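Local coordinates for protein N-acetylneuraminate lyase (Fusobacterium nucleatum subsp. nucleatum ATCC 25586, PDB 5ZKA) that is an N-acetylneuraminate lyase of the dihydrodipicolinate synthetase family, built as a TIM barrel of parallel strands wrapped by helices, at residues 95-100 with 123-128; 101-106 with 136-141; 147-152 with 163-168; 41-46 with 270-275; 210-215 with 235-240. All coordinates share one frame; numbering follows the deposited sequence. Where two conformers were deposited one is given.

Contact 1 of 5, residues 95-100 with 123-128; sequences GSINLN and FYYKFD
I97 lies across the ring of F123, and the two side chains meet at roughly a right angle. CG1 of I97 stands over one face of the ring, 3.7 Å from the centroid of the F123 ring and 14° off its normal, a CH-pi contact displaced toward the rim. The same chain runs on past the ring, bringing I97 CD1 to 3.6 Å from F123 CE2 and, at the same time, to 3.8 Å from Y124 CB. The other branch, CG2, is anti to the backbone N of I97; it meets Y125 in the plane of its ring, at the edge, with CG2 3.9 Å from Y125 CD2. One isoleucine thus addresses one aromatic ring by its face and another by its edge. The touching residues lie in loops that lead from a strand of the TIM barrel into the following helix, strand 89-93 into helix 99-112 and strand 117-120 into helix 129-143, so the contact joins neighbouring beta-alpha loops at the surface of the barrel. On the first loop S96 OG accepts from N98 N at 2.9 Å, closing an ST turn around I97, and N98 then caps helix 99-112 through E101 N. On the second, the tyrosines pack on each other: Y124 CD2 sits 3.9 Å above the plane of the Y125 ring, over its centre, while Y125 CB lies over a face of F127.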
# COMPACT_ATOMS: atom_id res chain seq x y z
N GLY A 95 4.12 8.65 -24.59
CA GLY A 95 5.47 8.24 -24.28
C GLY A 95 5.91 7.01 -25.04
O GLY A 95 5.10 6.24 -25.56
N SER A 96 7.23 6.79 -25.07
CA SER A 96 7.83 5.77 -25.92
C SER A 96 9.32 5.72 -25.62
O SER A 96 9.89 6.68 -25.08
CB SER A 96 7.58 6.09 -27.40
OG SER A 96 8.47 5.40 -28.26
N ILE A 97 9.96 4.59 -25.97
CA ILE A 97 11.42 4.53 -25.88
C ILE A 97 12.03 5.51 -26.87
O ILE A 97 13.15 5.99 -26.66
CB ILE A 97 11.95 3.10 -26.14
CG1 ILE A 97 11.26 2.07 -25.24
CG2 ILE A 97 13.49 3.03 -25.93
CD1 ILE A 97 11.53 0.63 -25.68
N ASN A 98 11.29 5.83 -27.94
CA ASN A 98 11.75 6.72 -29.00
C ASN A 98 11.23 8.12 -28.71
O ASN A 98 10.04 8.40 -28.90
CB ASN A 98 11.24 6.19 -30.34
CG ASN A 98 11.61 7.08 -31.52
OD1 ASN A 98 12.04 8.21 -31.35
ND2 ASN A 98 11.40 6.57 -32.73
N LEU A 99 12.13 9.01 -28.28
CA LEU A 99 11.72 10.37 -27.93
C LEU A 99 11.19 11.12 -29.16
O LEU A 99 10.23 11.89 -29.05
CB LEU A 99 12.88 11.13 -27.30
CG LEU A 99 12.65 12.57 -26.83
CD1 LEU A 99 11.37 12.71 -25.99
CD2 LEU A 99 13.87 13.08 -26.04
N ASN A 100 11.81 10.91 -30.32
CA ASN A 100 11.32 11.53 -31.56
C ASN A 100 9.87 11.13 -31.85
O ASN A 100 9.07 11.94 -32.34
CB ASN A 100 12.21 11.15 -32.73
CG ASN A 100 13.53 11.94 -32.76
OD1 ASN A 100 13.90 12.60 -31.78
ND2 ASN A 100 14.24 11.86 -33.87
N PHE A 123 12.01 3.49 -21.10
CA PHE A 123 12.32 2.19 -20.51
C PHE A 123 13.17 1.39 -21.50
O PHE A 123 13.60 1.90 -22.53
CB PHE A 123 11.01 1.47 -20.12
CG PHE A 123 10.04 1.30 -21.26
CD1 PHE A 123 9.11 2.29 -21.55
CD2 PHE A 123 10.05 0.14 -22.02
CE1 PHE A 123 8.21 2.13 -22.60
CE2 PHE A 123 9.15 -0.03 -23.07
CZ PHE A 123 8.24 0.97 -23.36
N TYR A 124 13.39 0.11 -21.15
CA TYR A 124 14.31 -0.84 -21.79
C TYR A 124 15.75 -0.44 -21.50
O TYR A 124 16.41 -1.09 -20.68
CB TYR A 124 14.06 -0.97 -23.30
CG TYR A 124 14.88 -2.09 -23.92
CD1 TYR A 124 14.50 -3.43 -23.78
CD2 TYR A 124 16.05 -1.81 -24.61
CE1 TYR A 124 15.27 -4.46 -24.34
CE2 TYR A 124 16.83 -2.83 -25.16
CZ TYR A 124 16.44 -4.15 -25.02
OH TYR A 124 17.22 -5.14 -25.58
N TYR A 125 16.25 0.62 -22.14
CA TYR A 125 17.56 1.13 -21.77
C TYR A 125 17.52 1.69 -20.36
O TYR A 125 16.48 2.13 -19.87
CB TYR A 125 18.03 2.20 -22.75
CG TYR A 125 18.17 1.70 -24.16
CD1 TYR A 125 19.28 0.96 -24.54
CD2 TYR A 125 17.19 1.96 -25.12
CE1 TYR A 125 19.42 0.49 -25.84
CE2 TYR A 125 17.33 1.50 -26.42
CZ TYR A 125 18.43 0.76 -26.77
OH TYR A 125 18.57 0.29 -28.06
N LYS A 126 18.67 1.67 -19.69
CA LYS A 126 18.74 2.16 -18.31
C LYS A 126 19.09 3.65 -18.33
O LYS A 126 20.21 4.05 -18.04
CB LYS A 126 19.74 1.34 -17.50
CG LYS A 126 19.45 -0.16 -17.46
CD LYS A 126 18.19 -0.47 -16.65
CE LYS A 126 18.04 -1.97 -16.40
NZ LYS A 126 16.73 -2.30 -15.77
N PHE A 127 18.11 4.47 -18.69
CA PHE A 127 18.34 5.91 -18.67
C PHE A 127 18.54 6.39 -17.23
O PHE A 127 17.91 5.87 -16.31
CB PHE A 127 17.16 6.65 -19.30
CG PHE A 127 16.93 6.30 -20.75
CD1 PHE A 127 17.79 6.74 -21.73
CD2 PHE A 127 15.86 5.50 -21.11
CE1 PHE A 127 17.59 6.41 -23.06
CE2 PHE A 127 15.65 5.15 -22.43
CZ PHE A 127 16.51 5.61 -23.41
N ASP A 128 19.44 7.34 -17.03
CA ASP A 128 19.55 7.88 -15.69
C ASP A 128 18.54 9.01 -15.53
O ASP A 128 17.82 9.36 -16.47
CB ASP A 128 21.00 8.28 -15.36
CG ASP A 128 21.49 9.50 -16.13
OD1 ASP A 128 20.67 10.30 -16.63
OD2 ASP A 128 22.73 9.65 -16.23

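Contact 2 of 5, residues 101-106 with 136-141; sequences EAVELG and YETIVR
A102 and V103 face T138 and I139 where two outer helices of the TIM barrel, 99-112 and 129-143, run side by side. They are successive helices of the beta-alpha repeat, with strand 117-120 between them in the chain, and so they point nearly the same way: the short axes make an angle of 29° and approach to 9.4 Å. The apolar contacts are few and are carried mostly by methyl groups. A102 CB meets the end of the isoleucine, I139 CD1, at 3.8 Å. CG1 of I139 is anti to its carbonyl carbon (chi1 -58°), and the extended chain beyond it carries CD1 to that alanine. V103 uses a single branch, CG2, which lies 4.0 Å from T138 CG2, the two side chains crossing near a right angle; the same methyl is 4.3 Å from I139 CA. G106, one turn on from A102, presents bare backbone to the I139 side. Behind the pair, I139 continues inward onto L117 and A119 of strand 117-120, which ties the helix pair to the sheet. Polar interactions stay within each helix or lead outward. E101 and E104 form salt bridges to K73 and K74 of helix 70-84. T138 OG1 bonds to D134 O. A weak bond from R141 NH2 also reaches T138 OG1, at 3.1 Å, and one face of the R141 guanidinium rests over T138 CA.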
# COMPACT_ATOMS: atom_id res chain seq x y z
N GLU A 101 9.51 9.87 -31.57
CA GLU A 101 8.12 9.45 -31.73
C GLU A 101 7.22 10.14 -30.71
O GLU A 101 6.10 10.56 -31.05
CB GLU A 101 7.99 7.92 -31.58
CG GLU A 101 6.56 7.41 -31.83
CD GLU A 101 6.35 5.97 -31.38
OE1 GLU A 101 7.16 5.46 -30.58
OE2 GLU A 101 5.35 5.35 -31.84
N ALA A 102 7.70 10.26 -29.47
CA ALA A 102 6.90 10.87 -28.42
C ALA A 102 6.56 12.32 -28.75
O ALA A 102 5.43 12.78 -28.54
CB ALA A 102 7.64 10.78 -27.08
N VAL A 103 7.53 13.06 -29.29
CA VAL A 103 7.28 14.45 -29.68
C VAL A 103 6.34 14.51 -30.88
O VAL A 103 5.41 15.33 -30.92
CB VAL A 103 8.61 15.16 -29.97
CG1 VAL A 103 8.36 16.48 -30.71
CG2 VAL A 103 9.41 15.39 -28.66
N GLU A 104 6.56 13.65 -31.87
CA GLU A 104 5.68 13.60 -33.04
C GLU A 104 4.24 13.33 -32.63
O GLU A 104 3.31 14.01 -33.09
CB GLU A 104 6.18 12.52 -34.01
CG GLU A 104 5.30 12.34 -35.23
CD GLU A 104 5.78 11.22 -36.13
OE1 GLU A 104 7.00 10.92 -36.12
OE2 GLU A 104 4.95 10.63 -36.85
N LEU A 105 4.03 12.31 -31.80
CA LEU A 105 2.68 12.00 -31.34
C LEU A 105 2.11 13.12 -30.48
O LEU A 105 0.91 13.43 -30.54
CB LEU A 105 2.68 10.69 -30.56
CG LEU A 105 2.90 9.38 -31.33
CD1 LEU A 105 3.17 8.27 -30.31
CD2 LEU A 105 1.67 9.04 -32.15
N GLY A 106 2.95 13.73 -29.64
CA GLY A 106 2.48 14.82 -28.79
C GLY A 106 2.04 16.03 -29.59
O GLY A 106 1.01 16.65 -29.29
N TYR A 136 10.99 14.33 -20.45
CA TYR A 136 9.74 15.00 -20.08
C TYR A 136 9.75 16.46 -20.50
O TYR A 136 8.79 16.96 -21.09
CB TYR A 136 9.49 14.86 -18.59
CG TYR A 136 8.92 13.51 -18.24
CD1 TYR A 136 7.67 13.11 -18.74
CD2 TYR A 136 9.62 12.61 -17.43
CE1 TYR A 136 7.14 11.86 -18.43
CE2 TYR A 136 9.09 11.37 -17.12
CZ TYR A 136 7.85 11.01 -17.63
OH TYR A 136 7.32 9.78 -17.34
N GLU A 137 10.84 17.16 -20.19
CA GLU A 137 10.89 18.58 -20.51
C GLU A 137 10.85 18.81 -22.01
O GLU A 137 10.28 19.82 -22.46
CB GLU A 137 12.13 19.23 -19.90
CG GLU A 137 12.24 18.98 -18.40
CD GLU A 137 12.47 20.24 -17.60
OE1 GLU A 137 13.65 20.58 -17.36
OE2 GLU A 137 11.47 20.88 -17.22
N THR A 138 11.43 17.90 -22.78
CA THR A 138 11.44 18.05 -24.23
C THR A 138 10.04 17.89 -24.81
O THR A 138 9.62 18.67 -25.67
CB THR A 138 12.41 17.04 -24.86
OG1 THR A 138 13.75 17.33 -24.46
CG2 THR A 138 12.31 17.06 -26.38
N ILE A 139 9.29 16.89 -24.34
CA ILE A 139 7.93 16.73 -24.85
C ILE A 139 7.10 17.97 -24.53
O ILE A 139 6.34 18.45 -25.37
CB ILE A 139 7.29 15.45 -24.29
CG1 ILE A 139 8.14 14.22 -24.65
CG2 ILE A 139 5.86 15.31 -24.82
CD1 ILE A 139 7.75 12.94 -23.90
N VAL A 140 7.24 18.49 -23.31
CA VAL A 140 6.47 19.67 -22.91
C VAL A 140 6.88 20.87 -23.77
O VAL A 140 6.03 21.55 -24.37
CB VAL A 140 6.67 19.96 -21.41
CG1 VAL A 140 6.10 21.32 -21.04
CG2 VAL A 140 6.04 18.85 -20.58
N ARG A 141 8.19 21.11 -23.87
CA ARG A 141 8.70 22.23 -24.65
C ARG A 141 8.23 22.18 -26.10
O ARG A 141 7.82 23.19 -26.68
CB ARG A 141 10.23 22.22 -24.58
CG ARG A 141 10.90 23.33 -25.33
CD ARG A 141 12.39 23.35 -25.01
NE ARG A 141 13.10 22.19 -25.55
CZ ARG A 141 13.64 21.24 -24.80
NH1 ARG A 141 13.57 21.30 -23.48
NH2 ARG A 141 14.28 20.22 -25.38

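Contact 3 of 5, residues 147-152 with 163-168; sequences MIIYSI and SQFGEL
The close part of this contact is a meeting of methyl groups: I149 CD1 reaches L168 CD1 at 3.7 Å and L168 CB at 4.0 Å, the two side chains lying obliquely to each other. I149 belongs to strand 147-150 of the TIM barrel, and L168 to helix 162-169, which covers that strand from outside. With CG1 anti to the carbonyl carbon (chi1 -52°) and the chain extended beyond it, the isoleucine sends its last methyl between L168 and F165. The phenylalanine is approached at its rim, I149 CD1 lying near the ring plane, 4.1 Å from F165 CD1. Away from this point the fit slackens. S151, just past the end of the strand, lies near another point of the ring's rim, a distant and doubtful contact since its side chain was modelled in two positions. At the start of the helix exposed S163 marks the solvent side, its OG bonded to S161 OG, while E167, between the two packing residues, has a long, weak ion pair with K133. All four touching residues are nevertheless buried, and Y136 of helix 129-143 packs on I149 as well. The joint between strand and helix is thus hydrocarbon packing, with no polar pairing between the two segments.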
# COMPACT_ATOMS: atom_id res chain seq x y z
N MET A 147 1.42 17.96 -19.04
CA MET A 147 2.03 16.64 -18.97
C MET A 147 1.72 15.99 -17.63
O MET A 147 1.86 16.61 -16.58
CB MET A 147 3.55 16.72 -19.15
CG MET A 147 4.29 15.42 -18.86
SD MET A 147 3.91 14.09 -20.04
CE MET A 147 4.56 14.79 -21.56
N ILE A 148 1.30 14.73 -17.69
CA ILE A 148 1.16 13.89 -16.50
C ILE A 148 2.22 12.80 -16.60
O ILE A 148 2.27 12.06 -17.60
CB ILE A 148 -0.26 13.31 -16.38
CG1 ILE A 148 -1.24 14.40 -15.98
CG2 ILE A 148 -0.32 12.22 -15.34
CD1 ILE A 148 -2.67 14.02 -16.27
N ILE A 149 3.12 12.74 -15.61
CA ILE A 149 4.09 11.65 -15.53
C ILE A 149 3.35 10.32 -15.37
O ILE A 149 2.51 10.18 -14.48
CB ILE A 149 5.02 11.85 -14.33
CG1 ILE A 149 5.64 13.23 -14.32
CG2 ILE A 149 6.04 10.72 -14.23
CD1 ILE A 149 6.25 13.58 -12.96
N TYR A 150 3.70 9.33 -16.20
CA TYR A 150 3.17 7.97 -16.08
C TYR A 150 4.25 7.12 -15.44
O TYR A 150 5.23 6.75 -16.09
CB TYR A 150 2.73 7.41 -17.44
CG TYR A 150 2.12 6.00 -17.41
CD1 TYR A 150 1.75 5.39 -16.21
CD2 TYR A 150 1.95 5.28 -18.59
CE1 TYR A 150 1.21 4.10 -16.20
CE2 TYR A 150 1.41 4.00 -18.59
CZ TYR A 150 1.04 3.42 -17.39
OH TYR A 150 0.50 2.14 -17.38
N SER A 151 4.06 6.78 -14.16
CA SER A 151 5.04 6.03 -13.38
C SER A 151 4.52 4.62 -13.15
O SER A 151 3.56 4.42 -12.39
CB SER A 151 5.33 6.72 -12.05
OG SER A 151 6.20 5.90 -11.27
N ILE A 152 5.16 3.63 -13.78
CA ILE A 152 4.72 2.24 -13.64
C ILE A 152 5.93 1.33 -13.45
O ILE A 152 6.36 0.64 -14.39
CB ILE A 152 3.81 1.82 -14.81
CG1 ILE A 152 3.31 0.37 -14.63
CG2 ILE A 152 4.47 2.09 -16.17
CD1 ILE A 152 2.01 0.06 -15.35
N SER A 163 12.66 13.29 -4.22
CA SER A 163 13.37 14.46 -4.73
C SER A 163 13.37 14.49 -6.26
O SER A 163 13.42 15.58 -6.86
CB SER A 163 14.81 14.47 -4.22
OG SER A 163 15.48 13.28 -4.59
N GLN A 164 13.34 13.33 -6.90
CA GLN A 164 13.25 13.30 -8.35
C GLN A 164 11.89 13.80 -8.83
O GLN A 164 11.82 14.57 -9.79
CB GLN A 164 13.55 11.88 -8.84
CG GLN A 164 15.02 11.50 -8.60
CD GLN A 164 15.33 10.06 -8.96
OE1 GLN A 164 14.45 9.20 -9.00
NE2 GLN A 164 16.60 9.80 -9.27
N PHE A 165 10.80 13.39 -8.17
CA PHE A 165 9.50 13.99 -8.49
C PHE A 165 9.54 15.50 -8.33
O PHE A 165 8.99 16.24 -9.16
CB PHE A 165 8.39 13.40 -7.61
CG PHE A 165 7.82 12.10 -8.12
CD1 PHE A 165 7.11 12.05 -9.31
CD2 PHE A 165 7.99 10.93 -7.39
CE1 PHE A 165 6.59 10.84 -9.77
CE2 PHE A 165 7.47 9.73 -7.84
CZ PHE A 165 6.76 9.68 -9.04
N GLY A 166 10.20 15.98 -7.27
CA GLY A 166 10.32 17.42 -7.08
C GLY A 166 11.00 18.12 -8.24
O GLY A 166 10.60 19.22 -8.63
N GLU A 167 12.05 17.50 -8.80
CA GLU A 167 12.73 18.11 -9.94
C GLU A 167 11.79 18.22 -11.14
O GLU A 167 11.73 19.27 -11.79
CB GLU A 167 13.97 17.30 -10.31
CG GLU A 167 15.15 17.48 -9.36
CD GLU A 167 16.45 16.95 -9.95
OE1 GLU A 167 16.80 17.35 -11.08
OE2 GLU A 167 17.11 16.11 -9.29
N LEU A 168 11.05 17.16 -11.44
CA LEU A 168 10.10 17.22 -12.55
C LEU A 168 9.01 18.24 -12.28
O LEU A 168 8.66 19.04 -13.15
CB LEU A 168 9.50 15.83 -12.80
CG LEU A 168 10.54 14.78 -13.22
CD1 LEU A 168 9.89 13.41 -13.32
CD2 LEU A 168 11.21 15.16 -14.54

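Contact 4 of 5, residues 41-46 with 270-275; sequences REIIRY and EILKLE
Y46 extends from helix 37-49 toward the end of helix 264-274 and touches two residues there. Its ring is placed by CG anti to the backbone N, which carries the hydroxyl across to E275. The glutamate bends to receive it: with chi2 at -80° its chain folds back, and OE1 accepts from Y46 OH at 2.6 Å. That approach is on the anti side of the carboxylate, 32° out of its plane, and ring and carboxylate planes are 66° apart. The other oxygen, OE2, is bonded to H301 of helix 291-304, so the carboxylate joins three helices. Helix 37-49 is an outer helix of the TIM barrel, whereas helices 264-274 and 291-304 belong to the helical C-terminal region that follows the last barrel helix. L272 approaches the ring obliquely, its CD2 3.7 Å from Y46 CD2, and its other methyl, CD1, is a looser 4.5 Å from I43 CG1.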
# COMPACT_ATOMS: atom_id res chain seq x y z
N ARG A 41 -15.48 3.11 -31.30
CA ARG A 41 -16.53 4.06 -30.96
C ARG A 41 -17.52 3.46 -29.96
O ARG A 41 -18.00 4.16 -29.06
CB ARG A 41 -17.23 4.54 -32.23
CG ARG A 41 -16.26 5.27 -33.17
CD ARG A 41 -16.97 5.88 -34.38
NE ARG A 41 -15.99 6.54 -35.25
CZ ARG A 41 -15.70 7.83 -35.21
NH1 ARG A 41 -16.32 8.63 -34.35
NH2 ARG A 41 -14.79 8.33 -36.03
N GLU A 42 -17.83 2.17 -30.10
CA GLU A 42 -18.76 1.54 -29.16
C GLU A 42 -18.18 1.48 -27.75
O GLU A 42 -18.91 1.65 -26.77
CB GLU A 42 -19.12 0.13 -29.64
CG GLU A 42 -19.97 0.11 -30.91
CD GLU A 42 -20.42 -1.29 -31.29
OE1 GLU A 42 -20.16 -2.22 -30.50
OE2 GLU A 42 -21.01 -1.45 -32.38
N ILE A 43 -16.88 1.22 -27.64
CA ILE A 43 -16.26 1.18 -26.32
C ILE A 43 -16.24 2.57 -25.69
O ILE A 43 -16.50 2.74 -24.50
CB ILE A 43 -14.84 0.59 -26.41
CG1 ILE A 43 -14.89 -0.87 -26.85
CG2 ILE A 43 -14.12 0.72 -25.06
CD1 ILE A 43 -13.48 -1.49 -27.02
N ILE A 44 -15.92 3.58 -26.50
CA ILE A 44 -15.96 4.96 -26.02
C ILE A 44 -17.36 5.33 -25.55
O ILE A 44 -17.53 5.89 -24.46
CB ILE A 44 -15.47 5.92 -27.13
CG1 ILE A 44 -13.98 5.71 -27.40
CG2 ILE A 44 -15.75 7.36 -26.75
CD1 ILE A 44 -13.51 6.27 -28.74
N ARG A 45 -18.37 5.04 -26.37
CA ARG A 45 -19.75 5.36 -25.98
C ARG A 45 -20.14 4.65 -24.69
O ARG A 45 -20.79 5.24 -23.82
CB ARG A 45 -20.72 5.01 -27.11
CG ARG A 45 -20.62 5.92 -28.33
CD ARG A 45 -21.71 7.02 -28.34
NE ARG A 45 -21.66 7.89 -27.16
CZ ARG A 45 -20.83 8.92 -27.01
NH1 ARG A 45 -19.97 9.23 -27.96
NH2 ARG A 45 -20.86 9.64 -25.89
N TYR A 46 -19.75 3.38 -24.54
CA TYR A 46 -20.07 2.66 -23.30
C TYR A 46 -19.44 3.34 -22.09
O TYR A 46 -20.10 3.52 -21.06
CB TYR A 46 -19.60 1.21 -23.42
CG TYR A 46 -20.07 0.31 -22.30
CD1 TYR A 46 -21.37 -0.19 -22.29
CD2 TYR A 46 -19.21 -0.07 -21.27
CE1 TYR A 46 -21.80 -1.03 -21.27
CE2 TYR A 46 -19.63 -0.89 -20.26
CZ TYR A 46 -20.93 -1.37 -20.26
OH TYR A 46 -21.34 -2.20 -19.24
N GLU A 270 -14.04 -9.58 -23.06
CA GLU A 270 -15.14 -10.54 -23.11
C GLU A 270 -16.37 -10.02 -22.38
O GLU A 270 -17.50 -10.22 -22.85
CB GLU A 270 -14.70 -11.89 -22.53
CG GLU A 270 -15.75 -13.00 -22.63
CD GLU A 270 -16.06 -13.43 -24.06
OE1 GLU A 270 -15.32 -13.05 -25.00
OE2 GLU A 270 -17.05 -14.16 -24.25
N ILE A 271 -16.19 -9.36 -21.24
CA ILE A 271 -17.33 -8.82 -20.51
C ILE A 271 -17.97 -7.68 -21.30
O ILE A 271 -19.20 -7.52 -21.30
CB ILE A 271 -16.89 -8.37 -19.10
CG1 ILE A 271 -16.52 -9.60 -18.28
CG2 ILE A 271 -18.00 -7.58 -18.42
CD1 ILE A 271 -16.01 -9.30 -16.87
N LEU A 272 -17.16 -6.86 -21.97
CA LEU A 272 -17.72 -5.83 -22.83
C LEU A 272 -18.61 -6.47 -23.90
O LEU A 272 -19.69 -5.96 -24.19
CB LEU A 272 -16.61 -4.99 -23.46
CG LEU A 272 -15.99 -3.92 -22.55
CD1 LEU A 272 -14.67 -3.36 -23.11
CD2 LEU A 272 -16.98 -2.78 -22.32
N LYS A 273 -18.17 -7.60 -24.47
CA LYS A 273 -19.01 -8.25 -25.47
C LYS A 273 -20.31 -8.75 -24.85
O LYS A 273 -21.38 -8.62 -25.45
CB LYS A 273 -18.25 -9.40 -26.14
CG LYS A 273 -16.99 -8.95 -26.87
CD LYS A 273 -16.35 -10.07 -27.67
CE LYS A 273 -14.91 -9.71 -28.04
NZ LYS A 273 -14.20 -10.88 -28.62
N LEU A 274 -20.24 -9.29 -23.63
CA LEU A 274 -21.47 -9.68 -22.93
C LEU A 274 -22.36 -8.48 -22.64
O LEU A 274 -23.57 -8.65 -22.46
CB LEU A 274 -21.13 -10.40 -21.62
CG LEU A 274 -20.50 -11.79 -21.71
CD1 LEU A 274 -19.94 -12.21 -20.37
CD2 LEU A 274 -21.51 -12.82 -22.22
N GLU A 275 -21.81 -7.27 -22.59
CA GLU A 275 -22.59 -6.05 -22.44
C GLU A 275 -22.98 -5.45 -23.78
O GLU A 275 -23.49 -4.32 -23.81
CB GLU A 275 -21.83 -5.03 -21.61
CG GLU A 275 -21.78 -5.39 -20.14
CD GLU A 275 -23.07 -5.03 -19.42
OE1 GLU A 275 -23.42 -3.83 -19.41
OE2 GLU A 275 -23.73 -5.94 -18.89

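Contact 5 of 5, residues 210-215 with 235-240; sequences ATVLGV and ELAKNS
With chi1 of T211 at -59°, its methyl CG2 is anti to the backbone N and faces helix 223-237, while OG1 lies beside that N and turns back to bond L207 O in its own helix. The threonine therefore splits its two branches, the methyl toward the neighbouring helix, the hydroxyl to its own. The setting is the outer layer of the TIM barrel, where the ends of helices 207-212 and 223-237, successive in the chain with strand 217-220 between them, come together. T211 CG2 touches A237 CB at 3.7 Å and, at the same distance, K238 CG. The lysine chain crosses the threonine at about a right angle, and it is the aliphatic CG that touches. V212 adds a looser contact, its CG1 4.3 Å from A237 CB, and packs also on I242 of helix 242-262 and on an apolar side chain of a neighbouring subunit. G214, after the end of helix 207-212, takes a positive phi of 87°, and its O is bonded by R191 NH1. The second segment closes on itself: N239 ND2 donates to E235 O at 2.7 Å with an N-H...O angle of 171°, the oxygen lying in the amide plane of N239.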
# COMPACT_ATOMS: atom_id res chain seq x y z
N ALA A 210 -5.95 4.65 -1.53
CA ALA A 210 -5.40 5.81 -2.24
C ALA A 210 -6.29 7.03 -2.07
O ALA A 210 -5.79 8.15 -1.90
CB ALA A 210 -5.24 5.48 -3.72
N THR A 211 -7.62 6.85 -2.12
CA THR A 211 -8.52 8.00 -2.00
C THR A 211 -8.34 8.73 -0.67
O THR A 211 -8.35 9.97 -0.63
CB THR A 211 -9.97 7.54 -2.18
OG1 THR A 211 -10.10 6.93 -3.46
CG2 THR A 211 -10.92 8.73 -2.11
N VAL A 212 -8.15 8.00 0.43
CA VAL A 212 -8.04 8.70 1.71
C VAL A 212 -6.67 9.33 1.91
O VAL A 212 -6.50 10.14 2.85
CB VAL A 212 -8.39 7.77 2.89
CG1 VAL A 212 -9.80 7.17 2.69
CG2 VAL A 212 -7.33 6.68 3.09
N LEU A 213 -5.68 9.01 1.08
CA LEU A 213 -4.42 9.75 1.02
C LEU A 213 -4.51 10.95 0.08
O LEU A 213 -3.48 11.58 -0.21
CB LEU A 213 -3.27 8.84 0.57
CG LEU A 213 -2.82 7.80 1.60
CD1 LEU A 213 -1.67 6.97 1.06
CD2 LEU A 213 -2.39 8.48 2.91
N GLY A 214 -5.70 11.27 -0.43
CA GLY A 214 -5.92 12.52 -1.14
C GLY A 214 -5.62 12.53 -2.62
O GLY A 214 -5.42 13.61 -3.18
N VAL A 215 -5.60 11.37 -3.29
CA VAL A 215 -5.43 11.41 -4.75
C VAL A 215 -6.62 12.16 -5.38
O VAL A 215 -7.70 12.28 -4.79
CB VAL A 215 -5.28 10.01 -5.38
CG1 VAL A 215 -4.03 9.31 -4.88
CG2 VAL A 215 -6.52 9.17 -5.12
N GLU A 235 -16.21 8.61 -4.34
CA GLU A 235 -17.06 9.64 -3.75
C GLU A 235 -17.37 9.33 -2.29
O GLU A 235 -17.36 10.24 -1.45
CB GLU A 235 -18.36 9.78 -4.54
N LEU A 236 -17.68 8.07 -1.98
CA LEU A 236 -18.03 7.75 -0.60
C LEU A 236 -16.85 7.98 0.34
O LEU A 236 -17.03 8.45 1.46
CB LEU A 236 -18.50 6.30 -0.50
CG LEU A 236 -19.84 5.97 -1.16
CD1 LEU A 236 -19.91 4.47 -1.40
CD2 LEU A 236 -20.99 6.44 -0.31
N ALA A 237 -15.64 7.66 -0.11
CA ALA A 237 -14.47 7.80 0.76
C ALA A 237 -14.12 9.26 1.02
O ALA A 237 -13.58 9.58 2.08
CB ALA A 237 -13.26 7.06 0.18
N LYS A 238 -14.42 10.15 0.07
CA LYS A 238 -14.21 11.58 0.28
C LYS A 238 -15.33 12.25 1.08
O LYS A 238 -15.25 13.45 1.34
CB LYS A 238 -14.09 12.30 -1.08
CG LYS A 238 -12.98 11.82 -1.99
CD LYS A 238 -13.37 12.03 -3.46
CE LYS A 238 -13.35 13.49 -3.84
NZ LYS A 238 -12.28 14.18 -3.10
N ASN A 239 -16.38 11.52 1.46
CA ASN A 239 -17.57 12.16 2.01
C ASN A 239 -18.10 11.40 3.22
O ASN A 239 -19.32 11.27 3.41
CB ASN A 239 -18.67 12.31 0.96
CG ASN A 239 -18.33 13.36 -0.08
OD1 ASN A 239 -18.51 14.56 0.16
ND2 ASN A 239 -17.86 12.92 -1.25
N SER A 240 -17.19 10.89 4.06
CA SER A 240 -17.50 10.37 5.40
C SER A 240 -18.39 9.13 5.34
O SER A 240 -19.26 8.94 6.19
CB SER A 240 -18.14 11.45 6.28
OG SER A 240 -17.40 12.66 6.20

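How the contacts relate
Contacts 1, 2 and 3 form one continuous patch, whereas contacts 4 and 5 stand apart. Contacts 1 and 2 share helix 99-112, their centres 12 Å apart, and join through S96 OG and E101 OE1, 2.7 Å apart in a probable hydrogen bond, and through L99 CD1, 3.8 Å from I139 CG1. Contacts 2 and 3 touch where I139 CG2 lies 3.5 Å from M147 CE, carrying the packing from helix to strand. Contact 4, its centre 33 Å from that of contact 3, ties sequence-distant parts; contact 5 lies about 22 Å from contact 3, centre to centre. The modified lysine K178 follows strand 174-176, the sheet neighbour of strand 147-150 in contact 3.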